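Local coordinates for cobalamin biosynthesis protein CobN (Mycobacterium tuberculosis, PDB 7C6O) that probably inserts cobalt into the corrin ring during cobalamin biosynthesis, acting as the large, catalytic subunit of an ATP-dependent cobaltochelatase, at residues 54-59 with 202-207; 193-198 with 206-211; 60-65 with 150-155. One frame throughout, in Å; residues are numbered along the deposited sequence. Where two conformers were deposited one is given.

Contact 1. Residues 54-59 with 202-207; sequences SARSSG and AGNTGY
A small polar contact between two helix ends, Ser54, Arg56 and Ser57 against Ala202 to Asn204, joins the N-terminal unit built on a four-stranded parallel sheet to the seven-stranded mixed sheet that follows in the chain. It illustrates how serines on a helix can hold the C-terminal end of another helix by its carbonyl groups. The hydrogen bond across it runs from Ser57 OG to Ala202 O, 2.7 Å long, with the hydroxyl in the carbonyl plane and a C=O...donor angle of 147°. OG is set beside its own backbone N (chi1 -65°), where Ile53 O, one turn back, is a second acceptor near the same proton; the hydroxyl thus sits between its own helix and helix 197-202. The acceptor carbonyl belongs to the last residue of helix 197-202, which closes at Gly203 in a Schellman motif with positive phi. There the chain turns away, leaving the glycine CA 3.8 Å from Ser57 OG. Ser54 works alongside: its OG lies 3.4 Å from Ala202 CA and its one proton is shared between Leu201 O, the stronger partner, and Thr50 O, and the two backbones approach until Ser54 CA is 4.3 Å from Ala202 CA. Farther out, the Arg56 chain runs straight and then bends at chi3 (70°), bringing its guanidinium toward Asn204. That approach is tentative, since the Asn204 side chain has two conformers, and no bond is formed; NH1 makes a salt bridge with Asp332. Around the joint, helix 146-161 packs on helix 49-58 through Leu149, touching Ser54 and Ala55, and Val146, touching Ser57; Ile53 meets Ala202, and Tyr207 reaches strand 190-196.

Contact 2. Residues 193-198 with 206-211; sequences VLYYRA and GYVEAL
Tyr207 OH and the backbone N of Tyr196 share one water, 2.8 Å from the hydroxyl and 3.1 Å from the amide, which donates to it; the water lies in the plane of the Tyr207 ring, at its edge. This bridge spans the start of a beta-alpha-beta crossover: strand 190-196, the short helix 197-202, helix 206-217, then strand 221-227, the parallel neighbour of the first strand in the mixed sheet. Strand 193-196 and helix 206-211 run antiparallel at 175°, their axes 10.0 Å apart, and the space between them is filled by apolar side chains. Val208 is central. Its CG2 sits over the face of the Tyr195 ring in a CH-pi contact, 3.8 Å from the centroid, and the same methyl lies above the centre of the Tyr207 ring, in the corner between two rings set nearly at right angles. Both tyrosines place CG between backbone N and carbonyl carbon (chi1 65° and 71°), and Tyr207 OH thereby comes within 3.5 Å of Tyr195 CB. The Tyr195 hydroxyl bonds to His200 ND1. Farther toward the start of the strand, Val193 CG1 touches the Leu211 branch CD2 at 3.9 Å.

Contact 3. Residues 60-65 with 150-155; sequences KNYRWA and RELHAF
Lys60 crosses His153 at a slant and Arg150 at about a right angle, and its aliphatic chain can be followed from base to tip across helix 146-161. This helix packs against the edge strand 62-65 of a parallel alpha/beta sheet. CB of Lys60 rests 3.7 Å from His153 CG, oblique to the imidazole. The next carbon, CG, touches both His153 CB and Arg150 O, each at 3.7 Å; the chain then bends at chi2 (-65°), taking CD past the ring and CE to 3.4 Å from Arg150 O. At the tip, NZ comes up to Ala154 CB and donates to a water 2.7 Å away, which also bonds His153 ND1, so the lysine ammonium and the imidazole are linked through solvent. The other ring nitrogen is used as well: His153 NE2 donates to Asn61 O over 3.0 Å. That bond is bent, 138° at the hydrogen, and the donor stands well above the carbonyl plane although the acceptor lies in the plane of the imidazole. Held at both nitrogens, the ring presents its edge to the face of Tyr62 in a T-shaped pair, planes 85° apart and centroids 5.0 Å. His153 CD2 points over the centre of the phenol ring. Tyr62 OH is hydrogen-bonded to Leu149 O, and it packs 3.7 Å from Leu152 CB.

Contacts 1 and 3 both fasten the N-terminal parallel-sheet unit, contact 3 from within and contact 1 outward to the next sheet; their centres are 13 Å apart. They meet where Arg56 CG packs 3.6 Å from Trp64 CH2 and where Ser58 O probably accepts a hydrogen bond from Arg150 NH1. Contact 2 lies 12 Å from contact 1, centre to centre, and shares Gly206 and Tyr207 with it, while Thr205 CG2 touches Tyr195 CE2 at 3.9 Å. Contacts 2 and 3 do not touch, their nearest atoms being about 14 Å apart, so contact 1 bridges them. The sodium ligands Asp125 and Ser127 belong to none of the three.

Contact 1. Residues 54-59 with 202-207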
loop_
_atom_site.group_PDB
_atom_site.type_symbol
_atom_site.label_atom_id
_atom_site.label_comp_id
_atom_site.label_asym_id
_atom_site.label_seq_id
_atom_site.Cartn_x
_atom_site.Cartn_y
_atom_site.Cartn_z
ATOM N N SER A 54 -16.321 -36.836 -0.024
ATOM C CA SER A 54 -16.252 -37.819 -1.101
ATOM C C SER A 54 -17.356 -38.858 -0.966
ATOM O O SER A 54 -17.962 -39.267 -1.964
ATOM C CB SER A 54 -14.883 -38.502 -1.109
ATOM O OG SER A 54 -13.846 -37.590 -1.428
ATOM N N ALA A 55 -17.622 -39.307 0.262
ATOM C CA ALA A 55 -18.711 -40.253 0.485
ATOM C C ALA A 55 -20.056 -39.631 0.135
ATOM O O ALA A 55 -20.914 -40.286 -0.469
ATOM C CB ALA A 55 -18.698 -40.733 1.936
ATOM N N ARG A 56 -20.256 -38.362 0.503
ATOM C CA ARG A 56 -21.481 -37.664 0.131
ATOM C C ARG A 56 -21.600 -37.531 -1.383
ATOM O O ARG A 56 -22.670 -37.774 -1.953
ATOM C CB ARG A 56 -21.524 -36.286 0.794
ATOM C CG ARG A 56 -22.798 -35.499 0.522
ATOM C CD ARG A 56 -22.770 -34.150 1.221
ATOM N NE ARG A 56 -21.798 -33.241 0.620
ATOM C CZ ARG A 56 -21.476 -32.052 1.117
ATOM N NH1 ARG A 56 -22.047 -31.623 2.234
ATOM N NH2 ARG A 56 -20.582 -31.291 0.500
ATOM N N SER A 57 -20.506 -37.157 -2.052
ATOM C CA SER A 57 -20.520 -37.014 -3.504
ATOM C C SER A 57 -20.752 -38.337 -4.223
ATOM O O SER A 57 -21.225 -38.328 -5.365
ATOM C CB SER A 57 -19.204 -36.396 -3.987
ATOM O OG SER A 57 -19.044 -35.067 -3.518
ATOM N N SER A 58 -20.438 -39.471 -3.586
ATOM C CA SER A 58 -20.498 -40.756 -4.275
ATOM C C SER A 58 -21.927 -41.171 -4.599
ATOM O O SER A 58 -22.147 -41.943 -5.539
ATOM C CB SER A 58 -19.831 -41.843 -3.430
ATOM O OG SER A 58 -20.679 -42.240 -2.365
ATOM N N GLY A 59 -22.904 -40.690 -3.834
ATOM C CA GLY A 59 -24.276 -41.105 -4.022
ATOM C C GLY A 59 -24.620 -42.450 -3.425
ATOM O O GLY A 59 -25.788 -42.854 -3.486
ATOM N N ALA A 202 -12.802 -34.488 -3.313
ATOM C CA ALA A 202 -14.046 -34.414 -2.558
ATOM C C ALA A 202 -15.270 -34.326 -3.460
ATOM O O ALA A 202 -16.379 -34.631 -3.007
ATOM C CB ALA A 202 -14.016 -33.212 -1.614
ATOM N N GLY A 203 -15.098 -33.927 -4.718
ATOM C CA GLY A 203 -16.230 -33.659 -5.580
ATOM C C GLY A 203 -16.810 -32.269 -5.447
ATOM O O GLY A 203 -17.849 -31.989 -6.055
ATOM N N ASN A 204 -16.181 -31.394 -4.661
ATOM C CA ASN A 204 -16.640 -30.012 -4.502
ATOM C C ASN A 204 -16.017 -29.143 -5.595
ATOM O O ASN A 204 -15.150 -28.301 -5.362
ATOM C CB ASN A 204 -16.297 -29.490 -3.112
ATOM C CG ASN A 204 -17.361 -29.820 -2.083
ATOM O OD1 ASN A 204 -18.499 -30.142 -2.426
ATOM N ND2 ASN A 204 -16.997 -29.725 -0.808
ATOM N N THR A 205 -16.479 -29.370 -6.823
ATOM C CA THR A 205 -15.971 -28.638 -7.975
ATOM C C THR A 205 -17.003 -27.690 -8.569
ATOM O O THR A 205 -16.759 -27.116 -9.637
ATOM C CB THR A 205 -15.470 -29.610 -9.048
ATOM O OG1 THR A 205 -16.514 -30.528 -9.398
ATOM C CG2 THR A 205 -14.262 -30.385 -8.538
ATOM N N GLY A 206 -18.141 -27.499 -7.897
ATOM C CA GLY A 206 -19.166 -26.615 -8.426
ATOM C C GLY A 206 -18.686 -25.187 -8.608
ATOM O O GLY A 206 -19.075 -24.510 -9.564
ATOM N N TYR A 207 -17.834 -24.704 -7.698
ATOM C CA TYR A 207 -17.312 -23.348 -7.849
ATOM C C TYR A 207 -16.417 -23.231 -9.076
ATOM O O TYR A 207 -16.373 -22.169 -9.710
ATOM C CB TYR A 207 -16.569 -22.908 -6.581
ATOM C CG TYR A 207 -15.229 -23.573 -6.316
ATOM C CD1 TYR A 207 -14.045 -22.848 -6.399
ATOM C CD2 TYR A 207 -15.148 -24.916 -5.964
ATOM C CE1 TYR A 207 -12.815 -23.445 -6.147
ATOM C CE2 TYR A 207 -13.924 -25.519 -5.711
ATOM C CZ TYR A 207 -12.762 -24.779 -5.806
ATOM O OH TYR A 207 -11.548 -25.380 -5.556
#

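Contact 2. Residues 193-198 with 206-211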
loop_
_atom_site.group_PDB
_atom_site.type_symbol
_atom_site.label_atom_id
_atom_site.label_comp_id
_atom_site.label_asym_id
_atom_site.label_seq_id
_atom_site.Cartn_x
_atom_site.Cartn_y
_atom_site.Cartn_z
ATOM N N VAL A 193 -7.921 -22.586 -15.224
ATOM C CA VAL A 193 -8.447 -22.392 -13.875
ATOM C C VAL A 193 -7.771 -23.412 -12.967
ATOM O O VAL A 193 -8.008 -24.620 -13.095
ATOM C CB VAL A 193 -9.974 -22.530 -13.821
ATOM C CG1 VAL A 193 -10.481 -22.289 -12.402
ATOM C CG2 VAL A 193 -10.623 -21.555 -14.791
ATOM N N LEU A 194 -6.936 -22.931 -12.047
ATOM C CA LEU A 194 -6.142 -23.790 -11.175
ATOM C C LEU A 194 -6.800 -23.872 -9.803
ATOM O O LEU A 194 -6.986 -22.848 -9.136
ATOM C CB LEU A 194 -4.711 -23.267 -11.047
ATOM C CG LEU A 194 -3.670 -23.715 -12.077
ATOM C CD1 LEU A 194 -3.329 -25.190 -11.901
ATOM C CD2 LEU A 194 -4.139 -23.436 -13.500
ATOM N N TYR A 195 -7.144 -25.089 -9.379
ATOM C CA TYR A 195 -7.759 -25.301 -8.077
ATOM C C TYR A 195 -7.103 -26.491 -7.389
ATOM O O TYR A 195 -6.306 -27.222 -7.981
ATOM C CB TYR A 195 -9.279 -25.495 -8.195
ATOM C CG TYR A 195 -9.724 -26.732 -8.946
ATOM C CD1 TYR A 195 -9.666 -26.786 -10.333
ATOM C CD2 TYR A 195 -10.232 -27.835 -8.267
ATOM C CE1 TYR A 195 -10.083 -27.911 -11.023
ATOM C CE2 TYR A 195 -10.653 -28.964 -8.949
ATOM C CZ TYR A 195 -10.578 -28.997 -10.327
ATOM O OH TYR A 195 -10.994 -30.118 -11.014
ATOM N N TYR A 196 -7.445 -26.677 -6.117
ATOM C CA TYR A 196 -6.760 -27.654 -5.284
ATOM C C TYR A 196 -7.258 -29.070 -5.543
ATOM O O TYR A 196 -8.455 -29.306 -5.737
ATOM C CB TYR A 196 -6.927 -27.299 -3.807
ATOM C CG TYR A 196 -5.861 -26.353 -3.306
ATOM C CD1 TYR A 196 -4.515 -26.618 -3.531
ATOM C CD2 TYR A 196 -6.197 -25.190 -2.626
ATOM C CE1 TYR A 196 -3.530 -25.756 -3.082
ATOM C CE2 TYR A 196 -5.220 -24.319 -2.177
ATOM C CZ TYR A 196 -3.890 -24.608 -2.406
ATOM O OH TYR A 196 -2.911 -23.748 -1.962
ATOM N N ARG A 197 -6.312 -30.014 -5.535
ATOM C CA ARG A 197 -6.622 -31.427 -5.730
ATOM C C ARG A 197 -7.587 -31.942 -4.670
ATOM O O ARG A 197 -8.444 -32.784 -4.966
ATOM C CB ARG A 197 -5.320 -32.231 -5.716
ATOM C CG ARG A 197 -5.452 -33.731 -5.917
ATOM C CD ARG A 197 -4.065 -34.362 -5.950
ATOM N NE ARG A 197 -4.098 -35.797 -6.209
ATOM C CZ ARG A 197 -4.167 -36.721 -5.257
ATOM N NH1 ARG A 197 -4.214 -36.356 -3.984
ATOM N NH2 ARG A 197 -4.189 -38.008 -5.579
ATOM N N ALA A 198 -7.473 -31.439 -3.437
ATOM C CA ALA A 198 -8.357 -31.886 -2.366
ATOM C C ALA A 198 -9.820 -31.615 -2.699
ATOM O O ALA A 198 -10.701 -32.413 -2.355
ATOM C CB ALA A 198 -7.971 -31.209 -1.052
ATOM N N GLY A 206 -18.141 -27.499 -7.897
ATOM C CA GLY A 206 -19.166 -26.615 -8.426
ATOM C C GLY A 206 -18.686 -25.187 -8.608
ATOM O O GLY A 206 -19.075 -24.510 -9.564
ATOM N N TYR A 207 -17.834 -24.704 -7.698
ATOM C CA TYR A 207 -17.312 -23.348 -7.849
ATOM C C TYR A 207 -16.417 -23.231 -9.076
ATOM O O TYR A 207 -16.373 -22.169 -9.710
ATOM C CB TYR A 207 -16.569 -22.908 -6.581
ATOM C CG TYR A 207 -15.229 -23.573 -6.316
ATOM C CD1 TYR A 207 -14.045 -22.848 -6.399
ATOM C CD2 TYR A 207 -15.148 -24.916 -5.964
ATOM C CE1 TYR A 207 -12.815 -23.445 -6.147
ATOM C CE2 TYR A 207 -13.924 -25.519 -5.711
ATOM C CZ TYR A 207 -12.762 -24.779 -5.806
ATOM O OH TYR A 207 -11.548 -25.380 -5.556
ATOM N N VAL A 208 -15.721 -24.311 -9.438
ATOM C CA VAL A 208 -14.893 -24.303 -10.640
ATOM C C VAL A 208 -15.763 -24.350 -11.888
ATOM O O VAL A 208 -15.494 -23.657 -12.876
ATOM C CB VAL A 208 -13.892 -25.475 -10.598
ATOM C CG1 VAL A 208 -13.096 -25.551 -11.894
ATOM C CG2 VAL A 208 -12.961 -25.335 -9.402
ATOM N N GLU A 209 -16.818 -25.172 -11.865
ATOM C CA GLU A 209 -17.733 -25.246 -13.000
ATOM C C GLU A 209 -18.353 -23.888 -13.298
ATOM O O GLU A 209 -18.481 -23.494 -14.465
ATOM C CB GLU A 209 -18.826 -26.281 -12.721
ATOM C CG GLU A 209 -19.923 -26.324 -13.771
ATOM C CD GLU A 209 -19.427 -26.841 -15.106
ATOM O OE1 GLU A 209 -18.430 -27.594 -15.113
ATOM O OE2 GLU A 209 -20.029 -26.491 -16.144
ATOM N N ALA A 210 -18.740 -23.155 -12.252
ATOM C CA ALA A 210 -19.364 -21.853 -12.456
ATOM C C ALA A 210 -18.402 -20.879 -13.121
ATOM O O ALA A 210 -18.795 -20.123 -14.018
ATOM C CB ALA A 210 -19.859 -21.294 -11.125
ATOM N N LEU A 211 -17.137 -20.880 -12.695
ATOM C CA LEU A 211 -16.155 -20.005 -13.326
ATOM C C LEU A 211 -15.901 -20.420 -14.769
ATOM O O LEU A 211 -15.735 -19.564 -15.647
ATOM C CB LEU A 211 -14.852 -20.003 -12.527
ATOM C CG LEU A 211 -13.790 -19.016 -13.023
ATOM C CD1 LEU A 211 -14.386 -17.619 -13.165
ATOM C CD2 LEU A 211 -12.585 -18.994 -12.094
HETATM O O HOH W 1 -9.026 -24.290 -4.995
#

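Contact 3. Residues 60-65 with 150-155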
loop_
_atom_site.group_PDB
_atom_site.type_symbol
_atom_site.label_atom_id
_atom_site.label_comp_id
_atom_site.label_asym_id
_atom_site.label_seq_id
_atom_site.Cartn_x
_atom_site.Cartn_y
_atom_site.Cartn_z
ATOM N N LYS A 60 -23.645 -43.159 -2.859
ATOM C CA LYS A 60 -23.919 -44.405 -2.163
ATOM C C LYS A 60 -24.564 -44.124 -0.808
ATOM O O LYS A 60 -24.526 -43.005 -0.289
ATOM C CB LYS A 60 -22.631 -45.209 -1.974
ATOM C CG LYS A 60 -22.091 -45.854 -3.246
ATOM C CD LYS A 60 -23.053 -46.910 -3.763
ATOM C CE LYS A 60 -22.346 -48.009 -4.527
ATOM N NZ LYS A 60 -23.272 -49.140 -4.834
ATOM N N ASN A 61 -25.165 -45.166 -0.232
ATOM C CA ASN A 61 -25.890 -45.045 1.032
ATOM C C ASN A 61 -24.886 -45.029 2.178
ATOM O O ASN A 61 -24.648 -46.024 2.868
ATOM C CB ASN A 61 -26.902 -46.171 1.193
ATOM C CG ASN A 61 -27.732 -46.022 2.451
ATOM O OD1 ASN A 61 -27.847 -44.928 3.001
ATOM N ND2 ASN A 61 -28.309 -47.123 2.918
ATOM N N TYR A 62 -24.293 -43.859 2.383
ATOM C CA TYR A 62 -23.340 -43.625 3.453
ATOM C C TYR A 62 -23.959 -42.761 4.542
ATOM O O TYR A 62 -24.771 -41.874 4.260
ATOM C CB TYR A 62 -22.090 -42.897 2.940
ATOM C CG TYR A 62 -20.990 -43.734 2.321
ATOM C CD1 TYR A 62 -20.138 -44.494 3.113
ATOM C CD2 TYR A 62 -20.753 -43.700 0.952
ATOM C CE1 TYR A 62 -19.110 -45.233 2.553
ATOM C CE2 TYR A 62 -19.726 -44.434 0.383
ATOM C CZ TYR A 62 -18.907 -45.198 1.189
ATOM O OH TYR A 62 -17.883 -45.929 0.626
ATOM N N ARG A 63 -23.589 -43.045 5.784
ATOM C CA ARG A 63 -23.663 -42.084 6.873
ATOM C C ARG A 63 -22.242 -41.661 7.217
ATOM O O ARG A 63 -21.301 -42.448 7.085
ATOM C CB ARG A 63 -24.346 -42.669 8.113
ATOM C CG ARG A 63 -25.717 -43.270 7.867
ATOM C CD ARG A 63 -26.751 -42.223 7.497
ATOM N NE ARG A 63 -28.050 -42.840 7.247
ATOM C CZ ARG A 63 -28.428 -43.328 6.070
ATOM N NH1 ARG A 63 -27.608 -43.263 5.031
ATOM N NH2 ARG A 63 -29.625 -43.878 5.932
ATOM N N TRP A 64 -22.080 -40.412 7.646
ATOM C CA TRP A 64 -20.738 -39.911 7.904
ATOM C C TRP A 64 -20.713 -39.025 9.138
ATOM O O TRP A 64 -21.702 -38.372 9.483
ATOM C CB TRP A 64 -20.191 -39.131 6.707
ATOM C CG TRP A 64 -21.132 -38.094 6.198
ATOM C CD1 TRP A 64 -21.323 -36.840 6.702
ATOM C CD2 TRP A 64 -22.015 -38.218 5.078
ATOM N NE1 TRP A 64 -22.272 -36.177 5.964
ATOM C CE2 TRP A 64 -22.713 -37.000 4.961
ATOM C CE3 TRP A 64 -22.283 -39.240 4.163
ATOM C CZ2 TRP A 64 -23.664 -36.776 3.966
ATOM C CZ3 TRP A 64 -23.226 -39.017 3.176
ATOM C CH2 TRP A 64 -23.905 -37.795 3.086
ATOM N N ALA A 65 -19.553 -39.007 9.790
ATOM C CA ALA A 65 -19.303 -38.125 10.919
ATOM C C ALA A 65 -17.803 -38.065 11.151
ATOM O O ALA A 65 -17.078 -39.022 10.864
ATOM C CB ALA A 65 -20.021 -38.600 12.187
ATOM N N ARG A 150 -17.264 -44.513 -3.966
ATOM C CA ARG A 150 -18.422 -45.230 -4.489
ATOM C C ARG A 150 -18.145 -46.726 -4.575
ATOM O O ARG A 150 -18.966 -47.548 -4.145
ATOM C CB ARG A 150 -18.814 -44.666 -5.856
ATOM C CG ARG A 150 -19.955 -45.415 -6.528
ATOM C CD ARG A 150 -20.414 -44.731 -7.810
ATOM N NE ARG A 150 -19.313 -44.079 -8.513
ATOM C CZ ARG A 150 -19.175 -42.761 -8.625
ATOM N NH1 ARG A 150 -20.074 -41.948 -8.087
ATOM N NH2 ARG A 150 -18.138 -42.257 -9.279
ATOM N N GLU A 151 -16.982 -47.101 -5.114
ATOM C CA GLU A 151 -16.650 -48.518 -5.221
ATOM C C GLU A 151 -16.368 -49.135 -3.856
ATOM O O GLU A 151 -16.639 -50.324 -3.654
ATOM C CB GLU A 151 -15.454 -48.714 -6.156
ATOM C CG GLU A 151 -15.698 -48.211 -7.573
ATOM C CD GLU A 151 -16.894 -48.872 -8.231
ATOM O OE1 GLU A 151 -16.974 -50.120 -8.214
ATOM O OE2 GLU A 151 -17.763 -48.141 -8.756
ATOM N N LEU A 152 -15.837 -48.351 -2.911
ATOM C CA LEU A 152 -15.607 -48.870 -1.566
ATOM C C LEU A 152 -16.898 -49.376 -0.941
ATOM O O LEU A 152 -16.921 -50.446 -0.321
ATOM C CB LEU A 152 -14.981 -47.795 -0.675
ATOM C CG LEU A 152 -14.840 -48.175 0.804
ATOM C CD1 LEU A 152 -13.835 -49.318 0.997
ATOM C CD2 LEU A 152 -14.455 -46.960 1.639
ATOM N N HIS A 153 -17.984 -48.616 -1.094
ATOM C CA HIS A 153 -19.268 -49.033 -0.544
ATOM C C HIS A 153 -19.686 -50.387 -1.107
ATOM O O HIS A 153 -20.100 -51.282 -0.361
ATOM C CB HIS A 153 -20.328 -47.972 -0.841
ATOM C CG HIS A 153 -21.622 -48.190 -0.124
ATOM N ND1 HIS A 153 -22.472 -49.234 -0.421
ATOM C CD2 HIS A 153 -22.218 -47.492 0.872
ATOM C CE1 HIS A 153 -23.533 -49.172 0.366
ATOM N NE2 HIS A 153 -23.403 -48.125 1.159
ATOM N N ALA A 154 -19.570 -50.554 -2.425
ATOM C CA ALA A 154 -19.954 -51.817 -3.049
ATOM C C ALA A 154 -18.990 -52.936 -2.673
ATOM O O ALA A 154 -19.414 -54.074 -2.437
ATOM C CB ALA A 154 -20.021 -51.649 -4.565
ATOM N N PHE A 155 -17.691 -52.634 -2.616
ATOM C CA PHE A 155 -16.713 -53.635 -2.204
ATOM C C PHE A 155 -17.031 -54.169 -0.813
ATOM O O PHE A 155 -17.005 -55.381 -0.580
ATOM C CB PHE A 155 -15.301 -53.045 -2.240
ATOM C CG PHE A 155 -14.274 -53.898 -1.546
ATOM C CD1 PHE A 155 -13.774 -55.038 -2.158
ATOM C CD2 PHE A 155 -13.822 -53.569 -0.276
ATOM C CE1 PHE A 155 -12.838 -55.832 -1.521
ATOM C CE2 PHE A 155 -12.884 -54.356 0.369
ATOM C CZ PHE A 155 -12.391 -55.491 -0.253
HETATM O O HOH W 2 -23.128 -50.734 -2.630
#